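Local coordinates for CurG, CurH fusion protein (Moorea producens 3L, PDB 4MYY) that serves as a fused pair of class 2 docking domains from curacin A polyketide synthase modules CurG and CurH, where such domains bind each other to join successive modules, at the interface of chains A and B. Coordinates in Å, arbitrary orientation; residue numbers count along the deposited sequence, not the author numbering. Chains: chain A/B, CurG, CurH fusion protein.

Contact 1: the interface of chains A and B. Residues chain A 32, 55, 69-70, 73-74; chain B 5, 8-9, 12.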
ATOM      1  N   ILE A  32      12.186  -0.099   1.523  1.00 26.02           N
ATOM      2  CA  ILE A  32      13.219   0.354   2.474  1.00 28.63           C
ATOM      3  C   ILE A  32      14.589   0.347   1.806  1.00 34.36           C
ATOM      4  O   ILE A  32      15.378   1.278   1.995  1.00 33.21           O
ATOM      5  CB  ILE A  32      13.249  -0.462   3.789  1.00 26.13           C
ATOM      6  CG1 ILE A  32      11.936  -0.285   4.535  1.00 25.46           C
ATOM      7  CG2 ILE A  32      14.441  -0.061   4.669  1.00 29.72           C
ATOM      8  CD1 ILE A  32      11.715   1.111   5.076  1.00 32.29           C
ATOM      9  N   GLU A  55      16.305   1.202  10.703  1.00 21.10           N
ATOM     10  CA  GLU A  55      14.888   1.058  10.402  1.00 20.36           C
ATOM     11  C   GLU A  55      14.508  -0.410  10.280  1.00 20.73           C
ATOM     12  O   GLU A  55      13.402  -0.805  10.695  1.00 20.73           O
ATOM     13  CB  GLU A  55      14.507   1.804   9.138  1.00 21.12           C
ATOM     14  CG  GLU A  55      13.014   1.722   8.866  1.00 22.15           C
ATOM     15  CD  GLU A  55      12.543   2.802   7.921  1.00 28.99           C
ATOM     16  OE1 GLU A  55      13.395   3.371   7.204  1.00 30.26           O
ATOM     17  OE2 GLU A  55      11.328   3.070   7.909  1.00 27.76           O
ATOM     18  N   ALA A  69       0.924  -0.814   6.961  1.00 11.59           N
ATOM     19  CA  ALA A  69       0.654   0.618   6.988  1.00 12.27           C
ATOM     20  C   ALA A  69       1.909   1.431   6.628  1.00 12.66           C
ATOM     21  O   ALA A  69       1.833   2.403   5.866  1.00 12.15           O
ATOM     22  CB  ALA A  69       0.154   1.014   8.344  1.00 14.15           C
ATOM     23  N   LEU A  70       3.053   1.044   7.197  1.00 12.14           N
ATOM     24  CA  LEU A  70       4.319   1.675   6.835  1.00 11.60           C
ATOM     25  C   LEU A  70       4.625   1.540   5.372  1.00 11.99           C
ATOM     26  O   LEU A  70       4.975   2.537   4.731  1.00 11.91           O
ATOM     27  CB  LEU A  70       5.453   1.076   7.659  1.00 12.76           C
ATOM     28  CG  LEU A  70       6.833   1.661   7.442  1.00 14.15           C
ATOM     29  CD1 LEU A  70       6.891   3.153   7.795  1.00 18.29           C
ATOM     30  CD2 LEU A  70       7.807   0.839   8.274  1.00 15.21           C
ATOM     31  N   LYS A  73       2.304   3.873   3.251  1.00 12.62           N
ATOM     32  CA  LYS A  73       2.757   5.259   3.318  1.00 14.21           C
ATOM     33  C   LYS A  73       3.971   5.449   2.396  1.00 13.17           C
ATOM     34  O   LYS A  73       4.027   6.385   1.594  1.00 14.19           O
ATOM     35  CB  LYS A  73       3.067   5.675   4.768  1.00 15.11           C
ATOM     36  CG  LYS A  73       3.255   7.191   4.926  1.00 18.81           C
ATOM     37  CD  LYS A  73       4.623   7.609   4.419  1.00 21.95           C
ATOM     38  CE  LYS A  73       4.888   9.096   4.571  1.00 31.68           C
ATOM     39  NZ  LYS A  73       6.307   9.371   4.194  1.00 34.26           N
ATOM     40  N   LYS A  74       4.933   4.536   2.496  1.00 13.00           N
ATOM     41  CA  LYS A  74       6.157   4.682   1.731  1.00 13.91           C
ATOM     42  C   LYS A  74       5.929   4.555   0.226  1.00 14.95           C
ATOM     43  O   LYS A  74       6.518   5.304  -0.548  1.00 14.45           O
ATOM     44  CB  LYS A  74       7.217   3.712   2.238  1.00 15.48           C
ATOM     45  CG  LYS A  74       7.730   4.074   3.638  1.00 18.36           C
ATOM     46  CD  LYS A  74       8.905   3.210   4.030  1.00 24.72           C
ATOM     47  CE  LYS A  74      10.181   3.756   3.385  1.00 33.93           C
ATOM     48  NZ  LYS A  74      10.481   5.185   3.703  1.00 36.81           N
TER
ATOM     49  N   GLU B   5      10.891   9.961   9.453  1.00 22.07           N
ATOM     50  CA  GLU B   5      10.688   8.515   9.262  1.00 24.47           C
ATOM     51  C   GLU B   5      10.612   7.765  10.594  1.00 21.91           C
ATOM     52  O   GLU B   5       9.708   6.943  10.780  1.00 21.59           O
ATOM     53  CB  GLU B   5      11.801   7.919   8.393  1.00 31.39           C
ATOM     54  CG  GLU B   5      11.614   6.433   8.111  1.00 33.27           C
ATOM     55  CD  GLU B   5      10.643   6.148   6.960  1.00 41.18           C
ATOM     56  OE1 GLU B   5      10.516   4.967   6.574  1.00 39.62           O
ATOM     57  OE2 GLU B   5      10.013   7.088   6.424  1.00 42.61           O
ATOM     58  N   LEU B   8       7.287   8.527  12.193  1.00 14.61           N
ATOM     59  CA  LEU B   8       6.181   7.790  11.605  1.00 16.33           C
ATOM     60  C   LEU B   8       6.145   6.346  12.100  1.00 15.97           C
ATOM     61  O   LEU B   8       5.088   5.845  12.456  1.00 15.20           O
ATOM     62  CB  LEU B   8       6.289   7.829  10.089  1.00 17.00           C
ATOM     63  CG  LEU B   8       5.249   6.964   9.374  1.00 20.26           C
ATOM     64  CD1 LEU B   8       3.856   7.558   9.571  1.00 23.03           C
ATOM     65  CD2 LEU B   8       5.623   6.824   7.910  1.00 22.54           C
ATOM     66  N   LEU B   9       7.295   5.702  12.158  1.00 15.27           N
ATOM     67  CA  LEU B   9       7.353   4.330  12.620  1.00 17.00           C
ATOM     68  C   LEU B   9       6.845   4.226  14.065  1.00 16.28           C
ATOM     69  O   LEU B   9       6.059   3.355  14.373  1.00 17.95           O
ATOM     70  CB  LEU B   9       8.760   3.791  12.487  1.00 21.56           C
ATOM     71  CG  LEU B   9       8.740   2.269  12.345  1.00 26.16           C
ATOM     72  CD1 LEU B   9       9.795   1.819  11.352  1.00 30.32           C
ATOM     73  CD2 LEU B   9       8.933   1.629  13.715  1.00 29.40           C
ATOM     74  N   ILE B  12       3.002   4.650  14.059  1.00 15.04           N
ATOM     75  CA  ILE B  12       2.380   3.392  13.588  1.00 14.05           C
ATOM     76  C   ILE B  12       2.399   2.303  14.695  1.00 16.09           C
ATOM     77  O   ILE B  12       1.386   1.632  14.964  1.00 17.28           O
ATOM     78  CB  ILE B  12       3.059   2.914  12.296  1.00 14.06           C
ATOM     79  CG1 ILE B  12       2.665   3.837  11.130  1.00 15.38           C
ATOM     80  CG2 ILE B  12       2.675   1.448  11.978  1.00 15.83           C
ATOM     81  CD1 ILE B  12       3.392   3.549   9.836  1.00 18.14           C
TER
HETATM   82  O   HOH W   1       8.409   9.198   6.319  1.00 55.98           O

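Contact 2: the interface of chains A and B. Residues chain A 27, 68, 71-72, 75; chain B 71-72, 75-76, 79.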
ATOM      1  N   ILE A  27       7.485  -6.661   0.135  1.00 17.11           N
ATOM      2  CA  ILE A  27       7.272  -5.329  -0.449  1.00 16.85           C
ATOM      3  C   ILE A  27       7.907  -4.237   0.424  1.00 18.25           C
ATOM      4  O   ILE A  27       8.566  -3.329  -0.078  1.00 19.59           O
ATOM      5  CB  ILE A  27       5.768  -5.042  -0.697  1.00 17.17           C
ATOM      6  CG1 ILE A  27       5.261  -5.995  -1.792  1.00 20.28           C
ATOM      7  CG2 ILE A  27       5.564  -3.589  -1.109  1.00 20.35           C
ATOM      8  CD1 ILE A  27       3.750  -6.094  -1.957  1.00 20.67           C
ATOM      9  N   ALA A  68       2.348  -3.259   7.061  1.00 11.54           N
ATOM     10  CA  ALA A  68       1.560  -2.913   5.883  1.00 12.14           C
ATOM     11  C   ALA A  68       1.279  -1.406   5.823  1.00 11.46           C
ATOM     12  O   ALA A  68       1.433  -0.788   4.774  1.00 11.37           O
ATOM     13  CB  ALA A  68       0.275  -3.709   5.875  1.00 13.14           C
ATOM     14  N   ALA A  71       4.495   0.327   4.838  1.00 10.83           N
ATOM     15  CA  ALA A  71       4.749   0.093   3.405  1.00 10.86           C
ATOM     16  C   ALA A  71       3.839   0.977   2.543  1.00 11.77           C
ATOM     17  O   ALA A  71       4.280   1.550   1.537  1.00 12.06           O
ATOM     18  CB  ALA A  71       4.555  -1.376   3.075  1.00 11.95           C
ATOM     19  N   LEU A  72       2.576   1.073   2.925  1.00 11.45           N
ATOM     20  CA  LEU A  72       1.588   1.836   2.128  1.00 13.32           C
ATOM     21  C   LEU A  72       1.931   3.316   2.103  1.00 14.05           C
ATOM     22  O   LEU A  72       1.901   3.932   1.046  1.00 13.24           O
ATOM     23  CB  LEU A  72       0.173   1.606   2.669  1.00 14.91           C
ATOM     24  CG  LEU A  72      -1.034   2.139   1.864  1.00 19.71           C
ATOM     25  CD1 LEU A  72      -0.983   1.657   0.433  1.00 22.83           C
ATOM     26  CD2 LEU A  72      -2.337   1.674   2.521  1.00 23.10           C
ATOM     27  N   LEU A  75       5.071   3.619  -0.179  1.00 12.71           N
ATOM     28  CA  LEU A  75       4.709   3.492  -1.610  1.00 13.45           C
ATOM     29  C   LEU A  75       3.968   4.724  -2.132  1.00 14.05           C
ATOM     30  O   LEU A  75       4.264   5.222  -3.229  1.00 15.18           O
ATOM     31  CB  LEU A  75       3.859   2.241  -1.838  1.00 14.08           C
ATOM     32  CG  LEU A  75       4.637   0.949  -1.706  1.00 16.20           C
ATOM     33  CD1 LEU A  75       3.600  -0.169  -1.815  1.00 23.06           C
ATOM     34  CD2 LEU A  75       5.651   0.814  -2.818  1.00 19.10           C
TER
ATOM     35  N   ALA B  71      -4.108  -3.161  -1.215  1.00 16.45           N
ATOM     36  CA  ALA B  71      -3.633  -1.791  -1.436  1.00 16.72           C
ATOM     37  C   ALA B  71      -2.166  -1.777  -1.829  1.00 16.95           C
ATOM     38  O   ALA B  71      -1.799  -1.041  -2.744  1.00 17.73           O
ATOM     39  CB  ALA B  71      -3.815  -0.954  -0.181  1.00 16.00           C
ATOM     40  N   LEU B  72      -1.331  -2.558  -1.140  1.00 16.63           N
ATOM     41  CA  LEU B  72       0.127  -2.510  -1.391  1.00 17.56           C
ATOM     42  C   LEU B  72       0.405  -3.047  -2.766  1.00 18.70           C
ATOM     43  O   LEU B  72       1.184  -2.462  -3.495  1.00 18.25           O
ATOM     44  CB  LEU B  72       0.900  -3.369  -0.407  1.00 18.52           C
ATOM     45  CG  LEU B  72       0.931  -2.975   1.048  1.00 19.10           C
ATOM     46  CD1 LEU B  72       1.832  -3.965   1.776  1.00 21.27           C
ATOM     47  CD2 LEU B  72       1.492  -1.567   1.154  1.00 20.27           C
ATOM     48  N   LEU B  75      -0.588  -0.444  -5.423  1.00 18.01           N
ATOM     49  CA  LEU B  75       0.362   0.673  -5.547  1.00 17.93           C
ATOM     50  C   LEU B  75       1.712   0.243  -6.128  1.00 17.76           C
ATOM     51  O   LEU B  75       2.370   1.008  -6.837  1.00 18.35           O
ATOM     52  CB  LEU B  75       0.569   1.335  -4.197  1.00 19.69           C
ATOM     53  CG  LEU B  75      -0.647   2.068  -3.605  1.00 21.10           C
ATOM     54  CD1 LEU B  75      -0.119   2.704  -2.355  1.00 25.73           C
ATOM     55  CD2 LEU B  75      -1.278   3.112  -4.514  1.00 26.77           C
ATOM     56  N   GLU B  76       2.145  -0.973  -5.805  1.00 17.73           N
ATOM     57  CA  GLU B  76       3.390  -1.499  -6.382  1.00 19.05           C
ATOM     58  C   GLU B  76       3.266  -1.586  -7.901  1.00 20.42           C
ATOM     59  O   GLU B  76       4.167  -1.166  -8.678  1.00 20.87           O
ATOM     60  CB  GLU B  76       3.734  -2.874  -5.761  1.00 22.55           C
ATOM     61  CG  GLU B  76       5.061  -3.432  -6.238  1.00 28.46           C
ATOM     62  CD  GLU B  76       5.344  -4.838  -5.712  1.00 32.00           C
ATOM     63  OE1 GLU B  76       4.410  -5.669  -5.661  1.00 32.05           O
ATOM     64  OE2 GLU B  76       6.517  -5.116  -5.359  1.00 37.11           O
ATOM     65  N   LEU B  79       3.231   1.921  -9.380  1.00 20.49           N
ATOM     66  CA  LEU B  79       4.596   2.435  -9.438  1.00 21.60           C
ATOM     67  C   LEU B  79       5.388   1.841 -10.582  1.00 24.09           C
ATOM     68  O   LEU B  79       6.098   2.562 -11.307  1.00 23.70           O
ATOM     69  CB  LEU B  79       5.317   2.155  -8.125  1.00 21.22           C
ATOM     70  CG  LEU B  79       5.149   3.275  -7.140  1.00 24.13           C
ATOM     71  CD1 LEU B  79       5.516   2.753  -5.753  1.00 26.70           C
ATOM     72  CD2 LEU B  79       6.016   4.463  -7.558  1.00 22.68           C
TER

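Contact 3: the interface of chains A and B. Residues chain A 4, 8-9; chain B 28, 32, 55, 59, 62, 70, 74.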
ATOM      1  N   LEU A   4      -9.088  -2.040  -9.751  1.00 35.19           N
ATOM      2  CA  LEU A   4      -8.552  -3.269  -9.181  1.00 30.72           C
ATOM      3  C   LEU A   4      -8.927  -4.426 -10.073  1.00 31.68           C
ATOM      4  O   LEU A   4     -10.086  -4.849 -10.095  1.00 36.21           O
ATOM      5  CB  LEU A   4      -9.093  -3.540  -7.779  1.00 30.53           C
ATOM      6  CG  LEU A   4      -8.620  -2.560  -6.723  1.00 34.95           C
ATOM      7  CD1 LEU A   4      -9.392  -2.840  -5.446  1.00 35.31           C
ATOM      8  CD2 LEU A   4      -7.110  -2.644  -6.511  1.00 33.82           C
ATOM      9  N   LEU A   8      -5.889  -9.485  -9.371  1.00 24.84           N
ATOM     10  CA  LEU A   8      -5.335  -8.984  -8.118  1.00 23.09           C
ATOM     11  C   LEU A   8      -6.250  -9.290  -6.935  1.00 19.42           C
ATOM     12  O   LEU A   8      -5.796  -9.796  -5.904  1.00 20.11           O
ATOM     13  CB  LEU A   8      -5.048  -7.492  -8.239  1.00 27.68           C
ATOM     14  CG  LEU A   8      -4.288  -6.835  -7.100  1.00 31.66           C
ATOM     15  CD1 LEU A   8      -3.068  -7.661  -6.683  1.00 33.34           C
ATOM     16  CD2 LEU A   8      -3.893  -5.426  -7.519  1.00 32.94           C
ATOM     17  N   LEU A   9      -7.539  -8.999  -7.063  1.00 19.85           N
ATOM     18  CA  LEU A   9      -8.465  -9.326  -5.996  1.00 18.54           C
ATOM     19  C   LEU A   9      -8.468 -10.817  -5.728  1.00 18.34           C
ATOM     20  O   LEU A   9      -8.433 -11.216  -4.582  1.00 17.70           O
ATOM     21  CB  LEU A   9      -9.878  -8.876  -6.350  1.00 22.39           C
ATOM     22  CG  LEU A   9     -10.112  -7.416  -6.041  1.00 22.58           C
ATOM     23  CD1 LEU A   9     -11.175  -6.873  -6.993  1.00 26.93           C
ATOM     24  CD2 LEU A   9     -10.546  -7.276  -4.593  1.00 22.84           C
TER
ATOM     25  N   LEU B  28      -7.536   2.616   0.168  1.00 21.08           N
ATOM     26  CA  LEU B  28      -8.104   1.685  -0.785  1.00 19.51           C
ATOM     27  C   LEU B  28      -9.306   2.259  -1.544  1.00 21.42           C
ATOM     28  O   LEU B  28      -9.393   2.128  -2.765  1.00 22.72           O
ATOM     29  CB  LEU B  28      -8.483   0.390  -0.065  1.00 19.92           C
ATOM     30  CG  LEU B  28      -8.695  -0.813  -0.931  1.00 21.65           C
ATOM     31  CD1 LEU B  28      -7.546  -1.064  -1.907  1.00 21.98           C
ATOM     32  CD2 LEU B  28      -8.793  -1.953   0.071  1.00 20.41           C
ATOM     33  N   ILE B  32      -9.979   2.798  -5.651  1.00 26.62           N
ATOM     34  CA  ILE B  32     -11.129   2.250  -6.371  1.00 27.83           C
ATOM     35  C   ILE B  32     -11.871   3.361  -7.119  1.00 30.78           C
ATOM     36  O   ILE B  32     -12.250   3.195  -8.287  1.00 31.16           O
ATOM     37  CB  ILE B  32     -12.082   1.526  -5.391  1.00 29.86           C
ATOM     38  CG1 ILE B  32     -11.413   0.273  -4.824  1.00 32.91           C
ATOM     39  CG2 ILE B  32     -13.403   1.163  -6.055  1.00 31.76           C
ATOM     40  CD1 ILE B  32     -12.026  -0.127  -3.504  1.00 36.32           C
ATOM     41  N   GLU B  55     -16.401  -4.575  -6.900  1.00 20.94           N
ATOM     42  CA  GLU B  55     -15.117  -4.413  -6.165  1.00 19.01           C
ATOM     43  C   GLU B  55     -15.361  -4.036  -4.696  1.00 19.27           C
ATOM     44  O   GLU B  55     -14.771  -4.625  -3.782  1.00 20.51           O
ATOM     45  CB  GLU B  55     -14.213  -3.388  -6.834  1.00 24.20           C
ATOM     46  CG  GLU B  55     -13.822  -3.747  -8.252  1.00 29.81           C
ATOM     47  CD  GLU B  55     -12.998  -2.684  -8.950  1.00 39.29           C
ATOM     48  OE1 GLU B  55     -12.652  -1.658  -8.327  1.00 41.45           O
ATOM     49  OE2 GLU B  55     -12.684  -2.888 -10.139  1.00 50.87           O
ATOM     50  N   ILE B  59     -14.305  -6.253  -1.457  1.00 18.14           N
ATOM     51  CA  ILE B  59     -13.417  -5.684  -0.448  1.00 18.99           C
ATOM     52  C   ILE B  59     -14.028  -5.736   0.954  1.00 18.90           C
ATOM     53  O   ILE B  59     -13.318  -6.003   1.927  1.00 19.44           O
ATOM     54  CB  ILE B  59     -13.036  -4.235  -0.828  1.00 20.11           C
ATOM     55  CG1 ILE B  59     -12.056  -4.292  -1.999  1.00 20.66           C
ATOM     56  CG2 ILE B  59     -12.438  -3.511   0.358  1.00 23.16           C
ATOM     57  CD1 ILE B  59     -11.944  -2.990  -2.754  1.00 23.32           C
ATOM     58  N   LEU B  62     -13.280  -8.935   2.695  1.00 19.57           N
ATOM     59  CA  LEU B  62     -11.882  -9.205   3.002  1.00 18.75           C
ATOM     60  C   LEU B  62     -11.536  -8.887   4.452  1.00 18.99           C
ATOM     61  O   LEU B  62     -12.169  -8.039   5.084  1.00 20.05           O
ATOM     62  CB  LEU B  62     -10.969  -8.391   2.069  1.00 18.62           C
ATOM     63  CG  LEU B  62     -11.029  -8.693   0.561  1.00 19.60           C
ATOM     64  CD1 LEU B  62     -10.064  -7.732  -0.143  1.00 20.89           C
ATOM     65  CD2 LEU B  62     -10.659 -10.141   0.252  1.00 21.21           C
ATOM     66  N   LEU B  70      -3.850  -5.919  -0.484  1.00 15.49           N
ATOM     67  CA  LEU B  70      -4.429  -5.518  -1.782  1.00 16.10           C
ATOM     68  C   LEU B  70      -3.989  -4.099  -2.157  1.00 16.11           C
ATOM     69  O   LEU B  70      -3.559  -3.856  -3.292  1.00 16.71           O
ATOM     70  CB  LEU B  70      -5.956  -5.598  -1.712  1.00 16.68           C
ATOM     71  CG  LEU B  70      -6.686  -5.081  -2.945  1.00 17.41           C
ATOM     72  CD1 LEU B  70      -6.365  -5.972  -4.142  1.00 18.55           C
ATOM     73  CD2 LEU B  70      -8.178  -5.065  -2.624  1.00 18.30           C
ATOM     74  N   LYS B  74      -1.572  -3.133  -5.367  1.00 18.96           N
ATOM     75  CA  LYS B  74      -2.042  -2.181  -6.332  1.00 19.64           C
ATOM     76  C   LYS B  74      -1.073  -1.011  -6.522  1.00 19.43           C
ATOM     77  O   LYS B  74      -0.774  -0.627  -7.652  1.00 19.32           O
ATOM     78  CB  LYS B  74      -3.416  -1.668  -5.923  1.00 20.13           C
ATOM     79  CG  LYS B  74      -3.911  -0.531  -6.778  1.00 21.49           C
ATOM     80  CD  LYS B  74      -4.118  -0.933  -8.237  1.00 24.99           C
ATOM     81  CE  LYS B  74      -4.428   0.305  -9.077  1.00 29.06           C
ATOM     82  NZ  LYS B  74      -4.601  -0.038 -10.519  1.00 31.96           N
TER

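Contact 1: the interface of chains A and B
B:Glu5 turns towards A:Lys74 and A:Glu55 through a chain whose CG lies anti to the backbone N and which then bends at chi2 (82°). A:Lys74 comes to meet it with CG anti to its carbonyl carbon and with bends at chi3 and chi4, which bring the amine NZ over the carboxylate. NZ of A:Lys74 forms a salt bridge with OE1 of B:Glu5 at 2.9 Å, approaching from above the carboxylate plane, 40° out of it. OE1 of B:Glu5 also lies 2.5 Å from OE2 of A:Glu55, the two carboxylates being turned 74° apart. Two acceptors this close suggest that one carboxylate carries a proton; the nearby amine of A:Lys74 may also ease the crowding of charge, though protons are not seen. On the other oxygen, OE2 of B:Glu5, a water sits at 2.7 Å and relays to NZ of A:Lys73.

Beside this polar cluster the contact becomes apolar. CD2 of B:Leu8 packs against the aliphatic run of A:Lys73, 3.7 Å from its CD, while CD1 of B:Leu9 meets CD2 of A:Leu70 at 3.8 Å. The tip CD1 of B:Ile12 comes to the backbone of A:Leu70, 3.7 Å from CA, with the two side chains roughly perpendicular. Helix 2-14 of chain B, in the CurG part, thus lies against helices 42-60 and 64-82 of chain A, in the CurH part, of an engineered fusion.

Contact 2: the interface of chains A and B
A:Leu75 and B:Leu79 touch along a parallel coiled-coil-like packing of the two 64-82 helices, both in the CurH part, where leucines recur at the alternating spacing of three and four residues typical of a heptad. In A:Leu75, CB faces its counterpart across the pair, 4.0 Å from CD1 of B:Leu75. With CG beside the backbone N (chi1 -71°), the two methyls then diverge along the partner helix. CD1 of A:Leu75 heads to the preceding turn, resting 3.7 Å from the carbonyl O of B:Leu72 and against CD2 of the same residue, whose side chain it meets at about a right angle. CD2 of A:Leu75 goes the other way, to CD1 of B:Leu79 at 3.5 Å.

One turn earlier the two copies of Leu72 take different shapes. B:Leu72 keeps CG beside its backbone N and drives CD2 onto the main chain of A:Leu72, 3.5 Å from CA, and onto CB of A:Ala71 at 3.6 Å. A:Leu72 instead has CG anti to the backbone N (chi1 -171°), and the exact placement of its tip is doubtful. At the flank A:Ile27, from the CurG part, meets B:Glu76 tip to tip, its CD1 3.8 Å from the carboxylate OE1.

Contact 3: the interface of chains A and B
The N-terminal stretch of the CurG docking segment in chain A, loop residue A:Leu4 followed by helix 6-13, packs against chain B, chiefly its CurH helices with the end of CurG helix 17-32. A:Leu4 holds CG beside its backbone N (chi1 -68°) and splits its two methyls between different neighbours. CD1 of A:Leu4 enters beside B:Ile59, whose CD1 is 3.7 Å away and whose side chain lies roughly perpendicular. The same CD1 of A:Leu4 is 3.8 Å from CG1 of B:Ile32 and also rests against CD2 of B:Leu70. CD2 of A:Leu4 instead rests obliquely on the methylenes CB, CG and CD of B:Lys74, 3.8 Å from CG, leaving that residue's extended outer chain to carry the amine beyond the contact.

B:Leu70 is gripped on both branches. CD1 of B:Leu70 approaches CG of A:Leu8 at 3.7 Å, and CD2 of B:Leu70 meets CD2 of A:Leu9 at 3.8 Å; having CG anti to its backbone N (chi1 174°) projects both methyls at these leucines. CD2 of A:Leu8 continues to the main chain of B:Lys74, 3.9 Å from CA. B:Glu55 flanks the backbone of A:Leu4. The patch lies where helices 42-61 and 64-82 of chain B come together, with CurG helix 17-32 closing one side.

Contacts 1 and 3 are approximate two-fold counterparts, their C-alpha centres about 21 Å apart, but the CurG segment starts differently: helix 2-14 in chain B, a loop and helix 6-13 in chain A. Contact 2 lies between them, about 11 Å from contact 1 and 12 Å from contact 3. All three draw on helix 64-82, an example of one helix presenting different faces to two partners: Leu70 and Lys74 towards CurG, Leu72 and Leu75 towards its twin. Lys74 differs between copies (chi1 -69° in chain A, 172° in chain B). This sharing may link dimerisation to docking; the fusion is engineered, so it is no proof.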